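Putative glutathionylspermidine synthase (Methylobacillus flagellatus, PDB 3N6X) is of unproven function but, as a circularly permuted ATP-grasp protein, probably joins a carboxylate to an amine at the cost of ATP. Local coordinates at residues 86-91 with 439-444; 81-86 with 149-154; 197-202 with 432-437; 92-97 with 341-346; 142-147 with 165-170. All blocks are in the same frame, centred on the assembly; numbering follows the deposited sequence.

How the contacts relate
Helix 81-105 opens three of the five loops, its successive turns serving contacts 2, 1 and 4 in that order. Contact 5 opens next, at 142-147; contact 2 then closes on 149-154 before contact 5 closes on 165-170, so these two cross on strand 144-151. Contact 3 opens at 197-202. Contact 4 closes at 341-346, enclosing contact 5 and crossing contacts 2 and 3. Contact 3 closes at 432-437 and contact 1 last, at 439-444, so the loop of contact 1 encloses those of contacts 3, 4 and 5 and crosses that of contact 2. Together they tie helices 81-105 and 199-209 to one mixed sheet.

Contact 1: residues 86-91 with 439-444; sequences RLSDGA and VSLVPG
Ser88 and Ala91, one helical turn apart, receive Leu441 in a helix-on-hairpin contact that also borders a bound glycerol, probably taken up from the crystallisation liquor and perhaps marking a pocket. One methyl does most of the touching: Leu441 CD1 comes to 3.7 Å from Ser88 OG and lies 3.8 Å from the backbone oxygen Ser88 O. Ala91 CB is met more loosely, about 4.3 Å from either methyl, CD1 or CD2, of Leu441. Leu441 carries its CG anti to its own carbonyl carbon (chi1 -82°), which sends the branch out from the strand toward the helix. The second methyl also reaches outside the contact, Leu441 CD2 lying 3.8 Å from Trp84 CZ2, so the forked end spreads along the helix and spans more than one turn of it. No hydrogen bond crosses between the segments; instead Leu441 O and the indole nitrogen of Trp84 each bond a glycerol, probably the same one that lies close to Ser88. Just beyond, Pro443 centres an inverse gamma turn, closed by Gly444 N to Val442 O at 2.7 Å. Strand 439-441 runs antiparallel to strand 423-435, Ser440 pairing with Leu434; Val433 of that strand also touches Ala91, and Ile92, next on helix 81-105, packs against both Val439 and Leu441.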
# COMPACT_ATOMS: atom_id res chain seq x y z
N ARG A 86 14.24 6.73 9.55
CA ARG A 86 14.83 5.43 9.20
C ARG A 86 13.87 4.66 8.27
O ARG A 86 14.28 4.15 7.22
CB ARG A 86 15.16 4.63 10.49
CG ARG A 86 15.52 3.15 10.26
CD ARG A 86 17.02 2.91 10.20
NE ARG A 86 17.35 1.49 10.34
N LEU A 87 12.60 4.60 8.66
CA LEU A 87 11.50 3.98 7.92
C LEU A 87 11.41 4.59 6.51
O LEU A 87 11.35 3.86 5.52
CB LEU A 87 10.22 4.31 8.69
CG LEU A 87 9.16 3.27 8.74
CD1 LEU A 87 8.69 3.09 10.17
CD2 LEU A 87 7.99 3.69 7.88
N SER A 88 11.44 5.93 6.44
CA SER A 88 11.33 6.70 5.21
C SER A 88 12.54 6.44 4.28
O SER A 88 12.35 6.21 3.09
CB SER A 88 11.16 8.18 5.53
OG SER A 88 11.33 9.01 4.39
N ASP A 89 13.77 6.40 4.85
CA ASP A 89 14.99 6.08 4.09
C ASP A 89 14.92 4.67 3.54
O ASP A 89 15.26 4.45 2.38
CB ASP A 89 16.25 6.23 4.98
CG ASP A 89 16.67 7.68 5.23
OD1 ASP A 89 16.38 8.54 4.36
OD2 ASP A 89 17.31 7.94 6.27
N GLY A 90 14.41 3.73 4.35
CA GLY A 90 14.23 2.33 3.96
C GLY A 90 13.24 2.13 2.84
O GLY A 90 13.51 1.37 1.90
N ALA A 91 12.08 2.84 2.90
CA ALA A 91 11.04 2.76 1.87
C ALA A 91 11.49 3.38 0.54
O ALA A 91 11.26 2.79 -0.51
CB ALA A 91 9.75 3.43 2.36
N VAL A 439 12.12 11.36 -5.12
CA VAL A 439 11.43 10.29 -4.41
C VAL A 439 11.19 10.75 -2.97
O VAL A 439 12.13 11.14 -2.28
CB VAL A 439 12.20 8.95 -4.50
CG1 VAL A 439 11.37 7.82 -3.91
CG2 VAL A 439 12.59 8.63 -5.94
N SER A 440 9.92 10.78 -2.55
CA SER A 440 9.56 11.31 -1.24
C SER A 440 8.36 10.61 -0.65
O SER A 440 7.66 9.86 -1.34
CB SER A 440 9.29 12.82 -1.33
OG SER A 440 8.21 13.12 -2.20
N LEU A 441 8.14 10.83 0.65
CA LEU A 441 7.01 10.32 1.39
C LEU A 441 6.39 11.48 2.12
O LEU A 441 7.11 12.24 2.77
CB LEU A 441 7.46 9.30 2.44
CG LEU A 441 7.70 7.90 1.99
CD1 LEU A 441 9.15 7.67 1.71
CD2 LEU A 441 7.26 6.92 3.04
N VAL A 442 5.07 11.58 2.09
CA VAL A 442 4.35 12.53 2.94
C VAL A 442 4.39 11.88 4.35
O VAL A 442 4.32 10.66 4.44
CB VAL A 442 2.89 12.76 2.41
CG1 VAL A 442 1.97 13.29 3.50
CG2 VAL A 442 2.89 13.68 1.19
N PRO A 443 4.65 12.65 5.44
CA PRO A 443 4.79 12.01 6.77
C PRO A 443 3.47 11.48 7.34
O PRO A 443 2.94 11.99 8.34
CB PRO A 443 5.41 13.11 7.63
CG PRO A 443 4.96 14.37 7.00
CD PRO A 443 4.86 14.11 5.52
N GLY A 444 2.98 10.42 6.73
CA GLY A 444 1.76 9.75 7.15
C GLY A 444 1.67 8.36 6.58
O GLY A 444 2.44 8.01 5.68

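Contact 2: residues 81-86 with 149-154; sequences ASEWAR and LVRTGE
Glu83 and Arg151 form the firm part of this contact, a salt bridge between the first turn of helix 81-105 and the end of strand 144-151. Arg151 NH2 lies 2.8 Å from Glu83 OE2, with an N-H...O angle of 152°. The carboxylate and guanidinium planes stand 86° apart, and the nitrogen reaches the oxygen from above the carboxylate plane while the oxygen stays at the guanidinium edge. The arginine is stretched from CG to NE and is gripped by its own turn as well: Arg151 NE donates to Gly153 O at 2.8 Å, and Arg151 NH2 to Glu154 O, also at 2.8 Å. Its remaining nitrogen, NH1, makes a salt bridge to Glu12, so the guanidinium is pinned at several points and can hardly rotate. Glu83 is held just as closely: OE2 has a second cation in Arg21, and OE1 accepts from the backbone N of Ser80, just before the helix.

The outer side is looser. Glu154 is exposed and poorly ordered, and its OE2 stands 4.2 Å from Glu83 OE2. This approach of like charges is probably eased by Arg21, which also bridges to Glu154. The whole is a charge network fixing a helix N terminus to a beta-hairpin: strands 144-151 and 157-163 run antiparallel, and Arg151 ties down the backbone of the loop between them.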
# COMPACT_ATOMS: atom_id res chain seq x y z
N ALA A 81 10.15 11.20 15.14
CA ALA A 81 10.83 11.76 13.99
C ALA A 81 12.00 10.88 13.54
O ALA A 81 12.24 10.78 12.34
CB ALA A 81 11.34 13.17 14.31
N SER A 82 12.71 10.24 14.48
CA SER A 82 13.86 9.40 14.13
C SER A 82 13.43 8.03 13.56
O SER A 82 14.03 7.56 12.59
CB SER A 82 14.83 9.27 15.30
OG SER A 82 14.28 8.50 16.36
N GLU A 83 12.37 7.41 14.15
CA GLU A 83 11.79 6.15 13.62
C GLU A 83 11.32 6.37 12.16
O GLU A 83 11.62 5.55 11.30
CB GLU A 83 10.58 5.69 14.48
CG GLU A 83 10.96 5.11 15.83
CD GLU A 83 9.83 4.93 16.84
OE1 GLU A 83 8.74 5.51 16.64
OE2 GLU A 83 10.07 4.27 17.88
N TRP A 84 10.62 7.49 11.90
CA TRP A 84 10.12 7.80 10.56
C TRP A 84 11.24 8.07 9.58
O TRP A 84 11.15 7.65 8.43
CB TRP A 84 9.12 8.95 10.59
CG TRP A 84 8.55 9.26 9.23
CD1 TRP A 84 8.91 10.29 8.41
CD2 TRP A 84 7.60 8.47 8.50
NE1 TRP A 84 8.15 10.26 7.26
CE2 TRP A 84 7.37 9.13 7.27
CE3 TRP A 84 6.88 7.29 8.78
CZ2 TRP A 84 6.46 8.65 6.32
CZ3 TRP A 84 5.93 6.85 7.87
CH2 TRP A 84 5.74 7.51 6.64
N ALA A 85 12.31 8.77 10.02
CA ALA A 85 13.46 9.05 9.15
C ALA A 85 14.13 7.75 8.67
O ALA A 85 14.49 7.64 7.50
CB ALA A 85 14.47 9.94 9.87
N ARG A 86 14.24 6.73 9.55
CA ARG A 86 14.83 5.43 9.20
C ARG A 86 13.87 4.66 8.27
O ARG A 86 14.28 4.15 7.22
CB ARG A 86 15.16 4.63 10.49
CG ARG A 86 15.52 3.15 10.26
CD ARG A 86 17.02 2.91 10.20
NE ARG A 86 17.35 1.49 10.34
N LEU A 149 4.16 -2.57 5.96
CA LEU A 149 5.18 -2.76 6.99
C LEU A 149 4.61 -3.26 8.28
O LEU A 149 3.51 -2.85 8.68
CB LEU A 149 5.91 -1.43 7.28
CG LEU A 149 6.64 -0.80 6.12
CD1 LEU A 149 6.85 0.66 6.36
CD2 LEU A 149 7.96 -1.49 5.89
N VAL A 150 5.39 -4.07 9.00
CA VAL A 150 5.04 -4.57 10.33
C VAL A 150 6.22 -4.35 11.26
O VAL A 150 7.37 -4.30 10.80
CB VAL A 150 4.56 -6.05 10.34
CG1 VAL A 150 3.26 -6.21 9.56
CG2 VAL A 150 5.64 -7.01 9.83
N ARG A 151 5.95 -4.16 12.54
CA ARG A 151 6.98 -3.91 13.55
C ARG A 151 7.08 -5.11 14.50
O ARG A 151 6.07 -5.70 14.85
CB ARG A 151 6.62 -2.64 14.33
CG ARG A 151 7.76 -2.09 15.14
CD ARG A 151 7.32 -0.87 15.92
NE ARG A 151 8.45 -0.20 16.56
CZ ARG A 151 8.42 1.05 16.99
NH1 ARG A 151 7.32 1.78 16.86
NH2 ARG A 151 9.49 1.59 17.56
N THR A 152 8.31 -5.50 14.88
CA THR A 152 8.49 -6.60 15.83
C THR A 152 9.24 -6.14 17.10
O THR A 152 9.14 -6.78 18.15
CB THR A 152 9.14 -7.84 15.17
OG1 THR A 152 10.36 -7.46 14.53
CG2 THR A 152 8.20 -8.52 14.17
N GLY A 153 9.96 -5.03 16.98
CA GLY A 153 10.73 -4.46 18.09
C GLY A 153 10.83 -2.94 18.04
O GLY A 153 10.10 -2.29 17.28
N GLU A 154 11.72 -2.37 18.88
CA GLU A 154 11.96 -0.92 18.97
C GLU A 154 12.54 -0.41 17.65
O GLU A 154 12.09 0.62 17.13
CB GLU A 154 12.92 -0.61 20.14
CG GLU A 154 13.21 0.88 20.36
CD GLU A 154 12.15 1.67 21.12
OE1 GLU A 154 11.19 1.05 21.64
OE2 GLU A 154 12.31 2.91 21.22

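Contact 3: residues 197-202 with 432-437; sequences EHYPQV and FVLSGK
Tyr199, Val202, Phe432 and Leu434 make a buried apolar contact of helix on sheet, where the first turn of helix 199-209 lies over strand 423-435. Leu434 is the central piece. Its methyl CD1 sits between two partners, 3.7 Å from Tyr199 CE2 and 3.8 Å from Val202 CG1, and both belong to the same turn of the helix. The other methyl reaches further along the phenol, Leu434 CD2 coming to 3.7 Å from Tyr199 OH, so that the fork follows one side of the tyrosine from its ring carbons to the oxygen. Tyr199 can offer that side because its CG stands anti to the backbone N (chi1 173°), which swings the ring down from the helix to the strand. Two residues back on the strand, Phe432 touches the same ring carbon with its base alone, CB to Tyr199 CE2 at 4.1 Å, while its own ring leads away toward Val170 of helix 170-183. A serine in place of Tyr199 would probably open a gap beside both methyls of Leu434 and leave Phe432 CB without its neighbour across the contact. Val433, whose side chain points away from this helix, packs on Ala91 and Val95 of helix 81-105, so the strand is covered by a helix on each of its two faces. No hydrogen bond or charge pair joins the two segments; their hold on each other rests on shape and on the exclusion of water.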
# COMPACT_ATOMS: atom_id res chain seq x y z
N GLU A 197 -2.33 16.47 4.70
CA GLU A 197 -3.32 16.92 3.70
C GLU A 197 -2.79 17.53 2.41
O GLU A 197 -3.56 17.75 1.47
CB GLU A 197 -4.44 17.76 4.34
CG GLU A 197 -4.00 19.11 4.89
CD GLU A 197 -5.14 19.89 5.52
OE1 GLU A 197 -6.04 20.32 4.77
OE2 GLU A 197 -5.16 20.01 6.77
N HIS A 198 -1.47 17.73 2.31
CA HIS A 198 -0.83 18.25 1.10
C HIS A 198 -0.48 17.11 0.10
O HIS A 198 -0.01 17.39 -1.00
CB HIS A 198 0.43 19.05 1.46
CG HIS A 198 1.46 18.27 2.22
ND1 HIS A 198 1.18 17.72 3.47
CD2 HIS A 198 2.74 17.99 1.91
CE1 HIS A 198 2.29 17.14 3.87
NE2 HIS A 198 3.26 17.26 2.96
N TYR A 199 -0.74 15.83 0.48
CA TYR A 199 -0.48 14.65 -0.36
C TYR A 199 -1.02 14.81 -1.79
O TYR A 199 -0.23 14.73 -2.71
CB TYR A 199 -1.00 13.35 0.32
CG TYR A 199 -0.91 12.12 -0.58
CD1 TYR A 199 -1.89 11.86 -1.54
CD2 TYR A 199 0.16 11.24 -0.49
CE1 TYR A 199 -1.78 10.78 -2.41
CE2 TYR A 199 0.27 10.14 -1.33
CZ TYR A 199 -0.70 9.92 -2.30
OH TYR A 199 -0.61 8.84 -3.14
N PRO A 200 -2.34 15.14 -2.00
CA PRO A 200 -2.85 15.28 -3.38
C PRO A 200 -2.11 16.28 -4.26
O PRO A 200 -1.93 16.04 -5.46
CB PRO A 200 -4.31 15.68 -3.17
CG PRO A 200 -4.66 15.08 -1.88
CD PRO A 200 -3.44 15.25 -1.03
N GLN A 201 -1.64 17.39 -3.67
CA GLN A 201 -0.91 18.41 -4.41
C GLN A 201 0.53 18.00 -4.68
O GLN A 201 1.08 18.33 -5.73
CB GLN A 201 -1.01 19.79 -3.73
CG GLN A 201 -2.39 20.44 -3.88
CD GLN A 201 -2.83 20.60 -5.32
OE1 GLN A 201 -2.10 21.12 -6.18
NE2 GLN A 201 -4.04 20.20 -5.61
N VAL A 202 1.14 17.22 -3.76
CA VAL A 202 2.47 16.63 -3.98
C VAL A 202 2.35 15.61 -5.13
O VAL A 202 3.15 15.63 -6.06
CB VAL A 202 3.05 15.97 -2.68
CG1 VAL A 202 4.34 15.18 -2.99
CG2 VAL A 202 3.30 17.01 -1.59
N PHE A 432 3.07 5.68 1.60
CA PHE A 432 2.98 5.77 0.15
C PHE A 432 4.17 6.51 -0.41
O PHE A 432 4.33 7.69 -0.15
CB PHE A 432 1.66 6.46 -0.26
CG PHE A 432 0.41 5.72 0.18
CD1 PHE A 432 -0.10 5.88 1.47
CD2 PHE A 432 -0.22 4.83 -0.68
CE1 PHE A 432 -1.22 5.16 1.89
CE2 PHE A 432 -1.35 4.11 -0.26
CZ PHE A 432 -1.84 4.28 1.02
N VAL A 433 5.02 5.82 -1.15
CA VAL A 433 6.21 6.43 -1.71
C VAL A 433 5.87 7.07 -3.04
O VAL A 433 5.33 6.39 -3.93
CB VAL A 433 7.40 5.44 -1.82
CG1 VAL A 433 8.63 6.12 -2.40
CG2 VAL A 433 7.73 4.81 -0.47
N LEU A 434 6.23 8.36 -3.21
CA LEU A 434 5.95 9.10 -4.43
C LEU A 434 7.21 9.39 -5.21
O LEU A 434 8.14 9.96 -4.67
CB LEU A 434 5.20 10.42 -4.10
CG LEU A 434 3.83 10.24 -3.38
CD1 LEU A 434 3.23 11.58 -3.03
CD2 LEU A 434 2.85 9.44 -4.24
N SER A 435 7.25 8.97 -6.47
CA SER A 435 8.41 9.20 -7.34
C SER A 435 8.01 10.03 -8.55
O SER A 435 7.16 9.62 -9.34
CB SER A 435 9.02 7.87 -7.82
OG SER A 435 9.28 6.97 -6.76
N GLY A 436 8.62 11.18 -8.68
CA GLY A 436 8.45 12.08 -9.81
C GLY A 436 9.83 12.45 -10.29
O GLY A 436 10.59 11.57 -10.70
N LYS A 437 10.23 13.71 -10.09
CA LYS A 437 11.62 14.06 -10.35
C LYS A 437 12.44 13.72 -9.12
O LYS A 437 13.62 13.41 -9.24
CB LYS A 437 11.76 15.53 -10.77
CG LYS A 437 11.68 15.70 -12.30
CD LYS A 437 11.58 17.16 -12.73
CE LYS A 437 10.89 17.32 -14.08
NZ LYS A 437 11.64 16.66 -15.19

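Contact 4: residues 92-97 with 341-346; sequences IQRVKA and LSNVPT
Stretched from CG to NE, with CG anti to the backbone N (chi1 -170°), Arg94 reaches from helix 81-105 to the amide of Asn343, and its last torsion, chi4 98°, turns the guanidinium across the line of the chain. Both end nitrogens close on one oxygen: Arg94 NH1 and Arg94 NH2 each lie 2.8 Å from Asn343 OD1, which stays in the guanidinium plane. The NH2 bond falls on a lone pair in the carbonyl plane, whereas NH1 comes almost straight on, and the amide plane is tilted 40° from the guanidinium. Asn343 ND2 is held by the backbone oxygen of Tyr324, which fixes the amide's flip, while NE of Arg94 makes a salt bridge to Asp162.

Two waters extend the join. One takes a bond from Arg94 NH1 at 2.9 Å and donates to the backbone oxygen of Leu341; the other donates to Gln93 OE1 and accepts from Leu341 N at 3.1 Å. Around this polar seam, the short, weakly bonded strand 342-343 runs parallel to strand 157-163, whose Val159 touches both Arg94 and Leu341, and helix 327-335 packs against Gln93, Arg94 and Asn343.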
# COMPACT_ATOMS: atom_id res chain seq x y z
N ILE A 92 12.21 4.53 0.60
CA ILE A 92 12.73 5.21 -0.61
C ILE A 92 13.78 4.32 -1.30
O ILE A 92 13.78 4.19 -2.53
CB ILE A 92 13.28 6.63 -0.27
CG1 ILE A 92 12.13 7.61 0.02
CG2 ILE A 92 14.21 7.17 -1.40
CD1 ILE A 92 12.55 8.91 0.76
N GLN A 93 14.67 3.70 -0.49
CA GLN A 93 15.72 2.82 -1.01
C GLN A 93 15.11 1.65 -1.77
O GLN A 93 15.54 1.36 -2.89
CB GLN A 93 16.61 2.30 0.15
CG GLN A 93 17.69 1.32 -0.32
CD GLN A 93 18.26 0.52 0.80
OE1 GLN A 93 17.57 -0.26 1.46
NE2 GLN A 93 19.54 0.66 1.01
N ARG A 94 14.08 1.01 -1.17
CA ARG A 94 13.39 -0.14 -1.74
C ARG A 94 12.68 0.23 -3.04
O ARG A 94 12.82 -0.48 -4.03
CB ARG A 94 12.39 -0.70 -0.72
CG ARG A 94 11.81 -2.05 -1.13
CD ARG A 94 10.86 -2.60 -0.08
NE ARG A 94 10.27 -3.87 -0.51
CZ ARG A 94 10.72 -5.07 -0.13
NH1 ARG A 94 11.75 -5.17 0.70
NH2 ARG A 94 10.12 -6.17 -0.57
N VAL A 95 11.96 1.35 -3.04
CA VAL A 95 11.22 1.82 -4.22
C VAL A 95 12.16 2.26 -5.34
O VAL A 95 11.89 1.95 -6.50
CB VAL A 95 10.15 2.87 -3.84
CG1 VAL A 95 9.55 3.56 -5.07
CG2 VAL A 95 9.05 2.23 -3.01
N LYS A 96 13.34 2.85 -5.01
CA LYS A 96 14.32 3.20 -6.05
C LYS A 96 14.81 1.94 -6.76
O LYS A 96 14.85 1.91 -7.98
CB LYS A 96 15.51 4.00 -5.50
CG LYS A 96 15.17 5.47 -5.24
CD LYS A 96 16.31 6.17 -4.49
CE LYS A 96 16.19 7.67 -4.53
NZ LYS A 96 17.23 8.34 -3.70
N ALA A 97 15.12 0.89 -6.00
CA ALA A 97 15.60 -0.39 -6.55
C ALA A 97 14.50 -1.08 -7.38
O ALA A 97 14.80 -1.63 -8.43
CB ALA A 97 16.07 -1.30 -5.43
N LEU A 341 15.39 -2.03 5.14
CA LEU A 341 14.22 -2.79 5.61
C LEU A 341 14.32 -4.25 5.19
O LEU A 341 14.75 -4.53 4.07
CB LEU A 341 12.91 -2.18 5.08
CG LEU A 341 12.64 -0.71 5.44
CD1 LEU A 341 11.40 -0.20 4.70
CD2 LEU A 341 12.49 -0.52 6.95
N SER A 342 13.91 -5.16 6.05
CA SER A 342 14.03 -6.58 5.75
C SER A 342 12.79 -7.15 5.14
O SER A 342 11.68 -6.82 5.55
CB SER A 342 14.37 -7.38 7.01
OG SER A 342 15.73 -7.24 7.36
N ASN A 343 12.99 -8.11 4.22
CA ASN A 343 11.94 -8.93 3.68
C ASN A 343 11.55 -9.96 4.75
O ASN A 343 12.30 -10.17 5.71
CB ASN A 343 12.45 -9.68 2.44
CG ASN A 343 11.97 -9.13 1.12
OD1 ASN A 343 11.66 -7.95 0.97
ND2 ASN A 343 11.95 -9.99 0.11
N VAL A 344 10.42 -10.61 4.57
CA VAL A 344 10.00 -11.69 5.44
C VAL A 344 10.29 -13.00 4.68
O VAL A 344 9.95 -13.06 3.49
CB VAL A 344 8.48 -11.55 5.80
CG1 VAL A 344 7.98 -12.73 6.63
CG2 VAL A 344 8.20 -10.24 6.51
N PRO A 345 10.93 -14.04 5.28
CA PRO A 345 11.12 -15.31 4.54
C PRO A 345 9.76 -15.81 4.06
O PRO A 345 8.79 -15.82 4.83
CB PRO A 345 11.75 -16.24 5.58
CG PRO A 345 12.35 -15.32 6.60
CD PRO A 345 11.43 -14.15 6.67
N THR A 346 9.63 -16.01 2.75
CA THR A 346 8.35 -16.35 2.16
C THR A 346 8.44 -17.59 1.32
O THR A 346 9.32 -17.71 0.47
CB THR A 346 7.77 -15.16 1.37
OG1 THR A 346 7.85 -14.00 2.19
CG2 THR A 346 6.31 -15.37 0.96
O HOH W 1 15.07 -0.85 2.27
O HOH W 2 13.80 -3.40 1.67

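Contact 5: residues 142-147 with 165-170; sequences AHIAGV and RTPSGV. With SO4 (sulfate ion), chain B.
Van der Waals packing joins the segments, and its centre is Pro167, laid against Ile144 and Gly146 of strand 144-151. Pro167 CG meets the branch methyl Ile144 CG2 at 3.7 Å and comes within 3.3 Å of the backbone oxygen Ile144 O, itself hydrogen-bonded to Asn311. Farther along the strand, Pro167 CB lies 3.9 Å from Gly146 N. A beta carbon at Gly146 would already touch that proline atom, at 3.6 Å; its absence leaves the ring close to bare backbone. An alanine in place of Pro167 would probably leave Ile144 CG2 without its partner and free the loop backbone to turn away from the strand.

Hydrogen bonds belong to the other side of the loop, where it holds a sulfate, probably from the crystallisation liquor. Arg165 N donates to sulfate O2 at 2.7 Å and Thr166 N to sulfate O4, also at 2.7 Å, while the hydroxyl Thr166 OG1 gives O4 a longer bond of 3.2 Å. Such a grip of loop N-H groups on a tetrahedral anion could suit a phosphate, though the sulfate alone proves no site. The guanidinium of Arg165 is engaged elsewhere, in a salt bridge with Asp319.

The loop links strand 157-163 to helix 170-183, with Gly169 as the helix N-cap; strand 144-151 lies between strands 157-163 and 423-435, and Ile144 also packs on Tyr199 and Leu203 of helix 199-209.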
# COMPACT_ATOMS: atom_id res chain seq x y z
N ALA A 142 6.71 3.06 -11.10
CA ALA A 142 5.81 3.11 -9.97
C ALA A 142 5.85 4.52 -9.39
O ALA A 142 6.66 4.81 -8.51
CB ALA A 142 6.22 2.09 -8.91
N HIS A 143 4.99 5.40 -9.94
CA HIS A 143 4.85 6.81 -9.51
C HIS A 143 4.33 6.83 -8.09
O HIS A 143 4.70 7.70 -7.30
CB HIS A 143 3.92 7.58 -10.48
CG HIS A 143 4.39 7.52 -11.90
ND1 HIS A 143 4.26 6.37 -12.66
CD2 HIS A 143 5.09 8.44 -12.61
CE1 HIS A 143 4.85 6.64 -13.82
NE2 HIS A 143 5.36 7.87 -13.84
N ILE A 144 3.49 5.83 -7.74
CA ILE A 144 3.01 5.60 -6.39
C ILE A 144 3.31 4.15 -6.01
O ILE A 144 2.91 3.21 -6.73
CB ILE A 144 1.50 5.90 -6.23
CG1 ILE A 144 1.11 7.27 -6.84
CG2 ILE A 144 1.07 5.78 -4.73
CD1 ILE A 144 -0.35 7.53 -6.83
N ALA A 145 3.95 3.95 -4.85
CA ALA A 145 4.26 2.64 -4.34
C ALA A 145 3.82 2.54 -2.90
O ALA A 145 4.23 3.35 -2.07
CB ALA A 145 5.75 2.38 -4.43
N GLY A 146 2.96 1.58 -2.62
CA GLY A 146 2.53 1.26 -1.26
C GLY A 146 3.41 0.17 -0.68
O GLY A 146 3.71 -0.81 -1.36
N VAL A 147 3.88 0.36 0.55
CA VAL A 147 4.77 -0.61 1.20
C VAL A 147 4.12 -1.07 2.48
O VAL A 147 3.98 -0.28 3.40
CB VAL A 147 6.19 0.02 1.49
CG1 VAL A 147 7.15 -1.02 2.05
CG2 VAL A 147 6.78 0.67 0.23
N ARG A 165 0.81 -1.51 -8.55
CA ARG A 165 -0.14 -1.53 -9.67
C ARG A 165 -1.06 -0.29 -9.64
O ARG A 165 -0.83 0.65 -10.43
CB ARG A 165 -0.93 -2.86 -9.70
CG ARG A 165 -0.01 -4.04 -10.05
CD ARG A 165 -0.60 -5.38 -9.69
NE ARG A 165 0.46 -6.38 -9.52
CZ ARG A 165 0.29 -7.69 -9.70
NH1 ARG A 165 -0.89 -8.17 -10.07
NH2 ARG A 165 1.31 -8.52 -9.53
N THR A 166 -2.05 -0.27 -8.73
CA THR A 166 -2.93 0.91 -8.50
C THR A 166 -3.06 1.07 -6.95
O THR A 166 -4.16 0.86 -6.41
CB THR A 166 -4.33 0.71 -9.18
OG1 THR A 166 -4.93 -0.49 -8.68
CG2 THR A 166 -4.25 0.67 -10.72
N PRO A 167 -1.92 1.27 -6.20
CA PRO A 167 -2.01 1.31 -4.72
C PRO A 167 -3.10 2.23 -4.18
O PRO A 167 -3.34 3.32 -4.72
CB PRO A 167 -0.60 1.76 -4.28
CG PRO A 167 0.03 2.31 -5.51
CD PRO A 167 -0.54 1.53 -6.65
N SER A 168 -3.80 1.76 -3.14
CA SER A 168 -4.92 2.51 -2.56
C SER A 168 -4.82 2.63 -1.05
O SER A 168 -3.98 1.97 -0.43
CB SER A 168 -6.24 1.85 -2.95
OG SER A 168 -6.27 0.50 -2.51
N GLY A 169 -5.67 3.48 -0.46
CA GLY A 169 -5.73 3.66 0.98
C GLY A 169 -5.49 5.08 1.47
O GLY A 169 -5.75 5.36 2.64
N VAL A 170 -4.99 5.99 0.59
CA VAL A 170 -4.70 7.38 0.99
C VAL A 170 -5.92 8.11 1.52
O VAL A 170 -5.79 8.92 2.44
CB VAL A 170 -3.89 8.22 -0.03
CG1 VAL A 170 -2.72 7.44 -0.59
CG2 VAL A 170 -4.77 8.75 -1.14
S SO4 B . -1.91 -2.58 -5.87
O1 SO4 B . -2.01 -2.09 -4.51
O2 SO4 B . -0.57 -2.36 -6.38
O3 SO4 B . -2.23 -3.99 -5.88
O4 SO4 B . -2.87 -1.90 -6.70